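Local atomic coordinates of Csc2 (Thermofilum pendens, PDB entry 4TXD), a protein that probably binds CRISPR RNA as the Cas7-family protein of a type I-D system, and carries a bound zinc ion. Residues Thr79-Ser83 against Gly84-Glu88; Val233-Glu236 against Pro237-Phe241; Pro253-Val256 against Ala257-Ser261. All blocks are in the same frame, centred on the assembly; numbering follows the deposited sequence.

Contact 1. Residues Thr79-Ser83 against Gly84-Glu88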
loop_
_atom_site.group_PDB
_atom_site.type_symbol
_atom_site.label_atom_id
_atom_site.label_comp_id
_atom_site.label_asym_id
_atom_site.label_seq_id
_atom_site.Cartn_x
_atom_site.Cartn_y
_atom_site.Cartn_z
ATOM N N THR A 79 -17.460 -9.542 -11.458
ATOM C CA THR A 79 -18.487 -10.485 -11.014
ATOM C C THR A 79 -18.083 -11.316 -9.805
ATOM O O THR A 79 -17.032 -11.937 -9.799
ATOM C CB THR A 79 -18.863 -11.458 -12.159
ATOM O OG1 THR A 79 -19.365 -10.703 -13.262
ATOM C CG2 THR A 79 -19.920 -12.479 -11.699
ATOM N N LEU A 80 -18.939 -11.360 -8.809
ATOM C CA LEU A 80 -18.802 -12.268 -7.714
ATOM C C LEU A 80 -19.740 -13.436 -7.933
ATOM O O LEU A 80 -20.896 -13.240 -8.048
ATOM C CB LEU A 80 -19.229 -11.617 -6.419
ATOM C CG LEU A 80 -18.396 -10.613 -5.675
ATOM C CD1 LEU A 80 -19.135 -10.220 -4.419
ATOM C CD2 LEU A 80 -17.052 -11.184 -5.344
ATOM N N GLU A 81 -19.201 -14.634 -7.994
ATOM C CA GLU A 81 -19.998 -15.848 -8.024
ATOM C C GLU A 81 -20.135 -16.373 -6.610
ATOM O O GLU A 81 -19.148 -16.472 -5.874
ATOM C CB GLU A 81 -19.363 -16.903 -8.926
ATOM C CG GLU A 81 -20.235 -17.276 -10.107
ATOM C CD GLU A 81 -19.597 -16.926 -11.430
ATOM O OE1 GLU A 81 -18.387 -17.197 -11.589
ATOM O OE2 GLU A 81 -20.303 -16.379 -12.305
ATOM N N TYR A 82 -21.364 -16.687 -6.220
ATOM C CA TYR A 82 -21.631 -17.174 -4.872
ATOM C C TYR A 82 -22.798 -18.161 -4.900
ATOM O O TYR A 82 -23.291 -18.511 -5.980
ATOM C CB TYR A 82 -21.906 -16.010 -3.922
ATOM C CG TYR A 82 -23.162 -15.206 -4.221
ATOM C CD1 TYR A 82 -23.208 -14.303 -5.279
ATOM C CD2 TYR A 82 -24.287 -15.321 -3.414
ATOM C CE1 TYR A 82 -24.347 -13.558 -5.542
ATOM C CE2 TYR A 82 -25.431 -14.573 -3.658
ATOM C CZ TYR A 82 -25.464 -13.695 -4.724
ATOM O OH TYR A 82 -26.608 -12.953 -4.966
ATOM N N SER A 83 -23.220 -18.622 -3.726
ATOM C CA SER A 83 -24.185 -19.719 -3.638
ATOM C C SER A 83 -25.526 -19.367 -4.277
ATOM O O SER A 83 -26.130 -20.184 -4.975
ATOM C CB SER A 83 -24.405 -20.126 -2.177
ATOM O OG SER A 83 -25.017 -19.070 -1.456
ATOM N N GLY A 84 -25.987 -18.150 -4.038
ATOM C CA GLY A 84 -27.269 -17.716 -4.551
ATOM C C GLY A 84 -27.250 -17.201 -5.975
ATOM O O GLY A 84 -28.291 -16.835 -6.501
ATOM N N GLY A 85 -26.078 -17.157 -6.603
ATOM C CA GLY A 85 -26.009 -16.731 -7.992
ATOM C C GLY A 85 -24.747 -15.979 -8.370
ATOM O O GLY A 85 -23.638 -16.435 -8.094
ATOM N N ALA A 86 -24.921 -14.831 -9.015
ATOM C CA ALA A 86 -23.793 -14.029 -9.475
ATOM C C ALA A 86 -24.189 -12.566 -9.505
ATOM O O ALA A 86 -25.293 -12.233 -9.956
ATOM C CB ALA A 86 -23.333 -14.488 -10.859
ATOM N N MET A 87 -23.313 -11.695 -9.012
ATOM C CA MET A 87 -23.588 -10.243 -9.043
ATOM C C MET A 87 -22.342 -9.442 -9.447
ATOM O O MET A 87 -21.234 -9.708 -8.973
ATOM C CB MET A 87 -24.131 -9.733 -7.689
ATOM C CG MET A 87 -23.259 -9.947 -6.456
ATOM S SD MET A 87 -23.840 -9.034 -4.956
ATOM C CE MET A 87 -25.378 -9.887 -4.559
ATOM N N GLU A 88 -22.538 -8.475 -10.295
ATOM C CA GLU A 88 -21.472 -7.612 -10.658
ATOM C C GLU A 88 -21.394 -6.477 -9.645
ATOM O O GLU A 88 -22.367 -5.880 -9.342
ATOM C CB GLU A 88 -21.587 -7.233 -12.111
ATOM C CG GLU A 88 -21.773 -5.811 -12.473
ATOM C CD GLU A 88 -22.547 -5.655 -13.789
ATOM O OE1 GLU A 88 -23.601 -5.001 -13.751
ATOM O OE2 GLU A 88 -22.110 -6.206 -14.813
HETATM O O HOH W 1 -26.910 -11.604 -7.359
#
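The amide N of L80 lies 2.8 Å from M87 O on a nearly straight N-H line (173°), the shortest of the hairpin's backbone bonds. M87 N in turn donates to L80 O at 3.0 Å, and the same doubling recurs at Y82 and G85. There the last bond, G85 N to Y82 O at 3.2 Å, closes a type I turn through S83 and G84. Side chains then tell the hairpin's two surfaces apart. T79 CG2 and E81 OE2 reach A86 CB, whereas Y82 and M87 share the other surface with L80. With CG of Y82 set between the backbone N and the carbonyl carbon (chi1 65°), the ring folds back against the turn, G85 N lying 3.8 Å above its plane and over its centre. M87, bent at chi3, crosses the tyrosine and puts CE 3.3 Å from Y82 OH, while M87 SD stands 5.5 Å from the centroid of the Y82 ring, 46° off its normal, an oblique Met-aromatic contact. The hydroxyl also shares a water with A86 O, to which the water's bond is weak. Replacing Y82 with an alanine would take away the ring and is likely to leave the M87 methyl without its partner and the turn amides uncovered. The hairpin lies at one border of the seven-stranded sheet, with L80 against Y296 and A299 of helix 295-301.

Contact 2. Residues Val233-Glu236 against Pro237-Phe241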
loop_
_atom_site.group_PDB
_atom_site.type_symbol
_atom_site.label_atom_id
_atom_site.label_comp_id
_atom_site.label_asym_id
_atom_site.label_seq_id
_atom_site.Cartn_x
_atom_site.Cartn_y
_atom_site.Cartn_z
ATOM N N VAL A 233 -18.206 5.073 -12.458
ATOM C CA VAL A 233 -19.108 4.460 -11.528
ATOM C C VAL A 233 -19.212 5.271 -10.256
ATOM O O VAL A 233 -18.247 5.652 -9.721
ATOM C CB VAL A 233 -18.647 3.048 -11.161
ATOM C CG1 VAL A 233 -19.559 2.438 -10.146
ATOM C CG2 VAL A 233 -18.574 2.174 -12.380
ATOM N N HIS A 234 -20.424 5.483 -9.796
ATOM C CA HIS A 234 -20.639 6.181 -8.555
ATOM C C HIS A 234 -21.098 5.216 -7.493
ATOM O O HIS A 234 -22.190 4.760 -7.536
ATOM C CB HIS A 234 -21.650 7.300 -8.726
ATOM C CG HIS A 234 -21.223 8.341 -9.700
ATOM N ND1 HIS A 234 -22.052 9.337 -10.146
ATOM C CD2 HIS A 234 -20.047 8.532 -10.316
ATOM C CE1 HIS A 234 -21.395 10.100 -10.989
ATOM N NE2 HIS A 234 -20.177 9.634 -11.108
ATOM N N VAL A 235 -20.207 4.913 -6.575
ATOM C CA VAL A 235 -20.466 3.949 -5.509
ATOM C C VAL A 235 -21.152 4.658 -4.329
ATOM O O VAL A 235 -20.710 5.730 -3.900
ATOM C CB VAL A 235 -19.158 3.289 -5.044
ATOM C CG1 VAL A 235 -19.427 2.227 -3.990
ATOM C CG2 VAL A 235 -18.416 2.685 -6.251
ATOM N N GLU A 236 -22.232 4.073 -3.822
ATOM C CA GLU A 236 -23.068 4.763 -2.826
ATOM C C GLU A 236 -22.449 4.734 -1.435
ATOM O O GLU A 236 -21.753 3.802 -1.091
ATOM C CB GLU A 236 -24.476 4.147 -2.805
ATOM C CG GLU A 236 -25.252 4.506 -4.062
ATOM C CD GLU A 236 -26.543 3.764 -4.210
ATOM O OE1 GLU A 236 -26.777 2.806 -3.446
ATOM O OE2 GLU A 236 -27.327 4.159 -5.094
ATOM N N PRO A 237 -22.708 5.781 -0.631
ATOM C CA PRO A 237 -22.178 5.874 0.738
ATOM C C PRO A 237 -22.492 4.609 1.525
ATOM O O PRO A 237 -23.563 4.033 1.343
ATOM C CB PRO A 237 -22.912 7.082 1.322
ATOM C CG PRO A 237 -23.216 7.951 0.116
ATOM C CD PRO A 237 -23.455 6.984 -1.038
ATOM N N GLY A 238 -21.560 4.163 2.354
ATOM C CA GLY A 238 -21.772 2.983 3.178
ATOM C C GLY A 238 -21.340 1.663 2.554
ATOM O O GLY A 238 -21.210 0.670 3.255
ATOM N N THR A 239 -21.135 1.640 1.238
ATOM C CA THR A 239 -20.649 0.436 0.569
ATOM C C THR A 239 -19.346 -0.006 1.203
ATOM O O THR A 239 -18.445 0.809 1.404
ATOM C CB THR A 239 -20.414 0.680 -0.945
ATOM O OG1 THR A 239 -21.651 1.049 -1.573
ATOM C CG2 THR A 239 -19.835 -0.555 -1.620
ATOM N N VAL A 240 -19.225 -1.290 1.504
ATOM C CA VAL A 240 -17.955 -1.774 2.035
ATOM C C VAL A 240 -17.236 -2.682 1.022
ATOM O O VAL A 240 -17.864 -3.492 0.341
ATOM C CB VAL A 240 -18.157 -2.517 3.389
ATOM C CG1 VAL A 240 -19.012 -3.787 3.211
ATOM C CG2 VAL A 240 -16.804 -2.862 4.007
ATOM N N PHE A 241 -15.917 -2.508 0.919
ATOM C CA PHE A 241 -15.047 -3.344 0.091
ATOM C C PHE A 241 -14.148 -4.206 0.961
ATOM O O PHE A 241 -13.573 -3.714 1.932
ATOM C CB PHE A 241 -14.132 -2.502 -0.802
ATOM C CG PHE A 241 -14.852 -1.618 -1.795
ATOM C CD1 PHE A 241 -15.517 -0.467 -1.376
ATOM C CD2 PHE A 241 -14.783 -1.907 -3.157
ATOM C CE1 PHE A 241 -16.148 0.356 -2.290
ATOM C CE2 PHE A 241 -15.393 -1.098 -4.088
ATOM C CZ PHE A 241 -16.086 0.047 -3.657
#
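The F241 ring receives the V235 methyl CG1 at a slant, 4.0 Å from CZ and almost as near to CE1. Other neighbours of the ring come from two sheets: L65 of strand 65-68, P90 and I92 of strand 85-92, and A202 and A204 of strand 197-204. A second flat group, the E236 peptide carbonyl, is approached from one face of its plane by both donors of T239. T239 N lies 3.2 Å from E236 O, and T239 OG1 is closer at 2.8 Å; neither is steeply tilted from the carbonyl plane. The first bond closes the type II turn from E236 to T239, and the second reinforces it from the side chain. One torsion makes the pairing possible: OG1 is anti to the carbonyl carbon and beside its own backbone N (chi1 -61°), which lets both donors converge on a single oxygen. Proline and glycine occupy the two central positions of the turn, the classic choice for type II, since G238 adopts a positive phi (91°) that a side chain would crowd against the preceding carbonyl. Beneath the turn, V235 CG1 is anti to its backbone N and fits against the threonine where the two side chains cross at about a right angle, 3.6 Å from T239 CB and 3.7 Å from T239 CG2. The methyl thus bridges threonine and phenylalanine. Chemically, the turn pairs a polar clasp with an apolar underside: the hydroxyl of T239, a buried residue, is used on a main-chain acceptor within the turn, leaving its carbon atoms to join V235 and F241 in packing that continues between the sheets.

Contact 3. Residues Pro253-Val256 against Ala257-Ser261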
loop_
_atom_site.group_PDB
_atom_site.type_symbol
_atom_site.label_atom_id
_atom_site.label_comp_id
_atom_site.label_asym_id
_atom_site.label_seq_id
_atom_site.Cartn_x
_atom_site.Cartn_y
_atom_site.Cartn_z
ATOM N N PRO A 253 9.627 -1.802 11.088
ATOM C CA PRO A 253 9.023 -0.487 10.845
ATOM C C PRO A 253 8.387 -0.323 9.461
ATOM O O PRO A 253 7.479 0.497 9.288
ATOM C CB PRO A 253 10.199 0.486 11.006
ATOM C CG PRO A 253 11.413 -0.331 10.838
ATOM C CD PRO A 253 11.085 -1.713 11.301
ATOM N N GLU A 254 8.875 -1.071 8.481
ATOM C CA GLU A 254 8.272 -1.031 7.154
ATOM C C GLU A 254 6.858 -1.624 7.215
ATOM O O GLU A 254 5.898 -1.045 6.682
ATOM C CB GLU A 254 9.157 -1.775 6.157
ATOM C CG GLU A 254 10.467 -1.034 5.878
ATOM C CD GLU A 254 11.473 -1.863 5.088
ATOM O OE1 GLU A 254 11.198 -3.040 4.774
ATOM O OE2 GLU A 254 12.551 -1.320 4.790
ATOM N N LEU A 255 6.740 -2.762 7.884
ATOM C CA LEU A 255 5.451 -3.401 8.080
ATOM C C LEU A 255 4.466 -2.501 8.819
ATOM O O LEU A 255 3.335 -2.309 8.375
ATOM C CB LEU A 255 5.602 -4.706 8.853
ATOM C CG LEU A 255 4.224 -5.242 9.266
ATOM C CD1 LEU A 255 3.755 -6.291 8.290
ATOM C CD2 LEU A 255 4.236 -5.780 10.668
ATOM N N VAL A 256 4.894 -1.965 9.956
ATOM C CA VAL A 256 4.000 -1.142 10.760
ATOM C C VAL A 256 3.612 0.124 10.023
ATOM O O VAL A 256 2.440 0.514 10.039
ATOM C CB VAL A 256 4.624 -0.784 12.122
ATOM C CG1 VAL A 256 3.712 0.197 12.877
ATOM C CG2 VAL A 256 4.850 -2.060 12.929
ATOM N N ALA A 257 4.574 0.761 9.355
ATOM C CA ALA A 257 4.264 1.964 8.582
ATOM C C ALA A 257 3.318 1.655 7.414
ATOM O O ALA A 257 2.503 2.497 7.029
ATOM C CB ALA A 257 5.545 2.620 8.061
ATOM N N THR A 258 3.434 0.457 6.849
ATOM C CA THR A 258 2.553 0.088 5.744
ATOM C C THR A 258 1.126 -0.086 6.276
ATOM O O THR A 258 0.182 0.474 5.720
ATOM C CB THR A 258 3.059 -1.182 5.033
ATOM O OG1 THR A 258 4.310 -0.874 4.411
ATOM C CG2 THR A 258 2.080 -1.657 3.954
ATOM N N LEU A 259 0.984 -0.829 7.375
ATOM C CA LEU A 259 -0.323 -0.983 8.025
ATOM C C LEU A 259 -0.926 0.377 8.355
ATOM O O LEU A 259 -2.104 0.626 8.126
ATOM C CB LEU A 259 -0.206 -1.829 9.299
ATOM C CG LEU A 259 0.208 -3.289 9.105
ATOM C CD1 LEU A 259 0.297 -4.002 10.448
ATOM C CD2 LEU A 259 -0.760 -4.006 8.195
ATOM N N TYR A 260 -0.094 1.270 8.867
ATOM C CA TYR A 260 -0.535 2.600 9.280
ATOM C C TYR A 260 -0.915 3.495 8.103
ATOM O O TYR A 260 -1.839 4.304 8.199
ATOM C CB TYR A 260 0.572 3.258 10.114
ATOM C CG TYR A 260 0.258 4.616 10.692
ATOM C CD1 TYR A 260 -0.524 4.745 11.841
ATOM C CD2 TYR A 260 0.779 5.771 10.118
ATOM C CE1 TYR A 260 -0.789 5.992 12.382
ATOM C CE2 TYR A 260 0.526 7.019 10.661
ATOM C CZ TYR A 260 -0.259 7.122 11.793
ATOM O OH TYR A 260 -0.510 8.362 12.322
ATOM N N SER A 261 -0.206 3.362 6.986
ATOM C CA SER A 261 -0.555 4.145 5.807
ATOM C C SER A 261 -1.941 3.736 5.307
ATOM O O SER A 261 -2.741 4.578 4.901
ATOM C CB SER A 261 0.487 3.958 4.697
ATOM O OG SER A 261 1.740 4.541 5.065
#
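Helix 252-263, which in an RRM-like reading of this fold is the second helix, supplies both sides of this contact, and its carbonyls show how side-chain hydroxyls can double main-chain bonds. E254 O accepts from T258 N at 2.9 Å and from T258 OG1 at 2.8 Å, the two donors arriving from opposite faces of the carbonyl plane. Placing OG1 beside its own backbone N (chi1 -66°) turns the hydroxyl back toward the preceding turn. S261 does the same three residues further along the chain, its OG lying 2.9 Å from A257 O while its N reaches that oxygen from the other face. Both hydroxyls therefore find acceptors inside a buried helix. Ordinary i to i+4 bonds run alongside, A257 N to P253 O and Y260 N to V256 O among them; that of L259 N to L255 O is nearly straight (174°). On another flank, L255 CG meets L259 CD1 at 4.3 Å. The E254 carboxylate leads away from this segment to R45, R196 and S350, partners that probably steady its negative charge in the interior. L255 and T258 rest on L247 of strand 240-247, and A257 packs on L343 and L347 of helix 343-365. Linking strands 240-247 and 277-288, parallel to each other across the intervening strand 52-61, the helix belongs to a beta-alpha-beta crossover, consistent with the RRM fold.

Overall arrangement
The three contacts follow one another along the chain, and none touches another. Contacts 1 and 2 are the nearest pair, their centres 18 Å apart and their nearest atoms about 8 Å; both reach the seven-stranded sheet, and strand 85-92, which begins in contact 1, carries on to P90, against which V235 and F241 of contact 2 pack. Strand 240-247 then leads from contact 2 to helix 252-263 and contact 3, 26 Å away between centres. Contact 3 lies deepest, about 9 Å from the chain's centre, with the E254 side chain about 12 Å from the zinc held by C146, D165, C168 and C171.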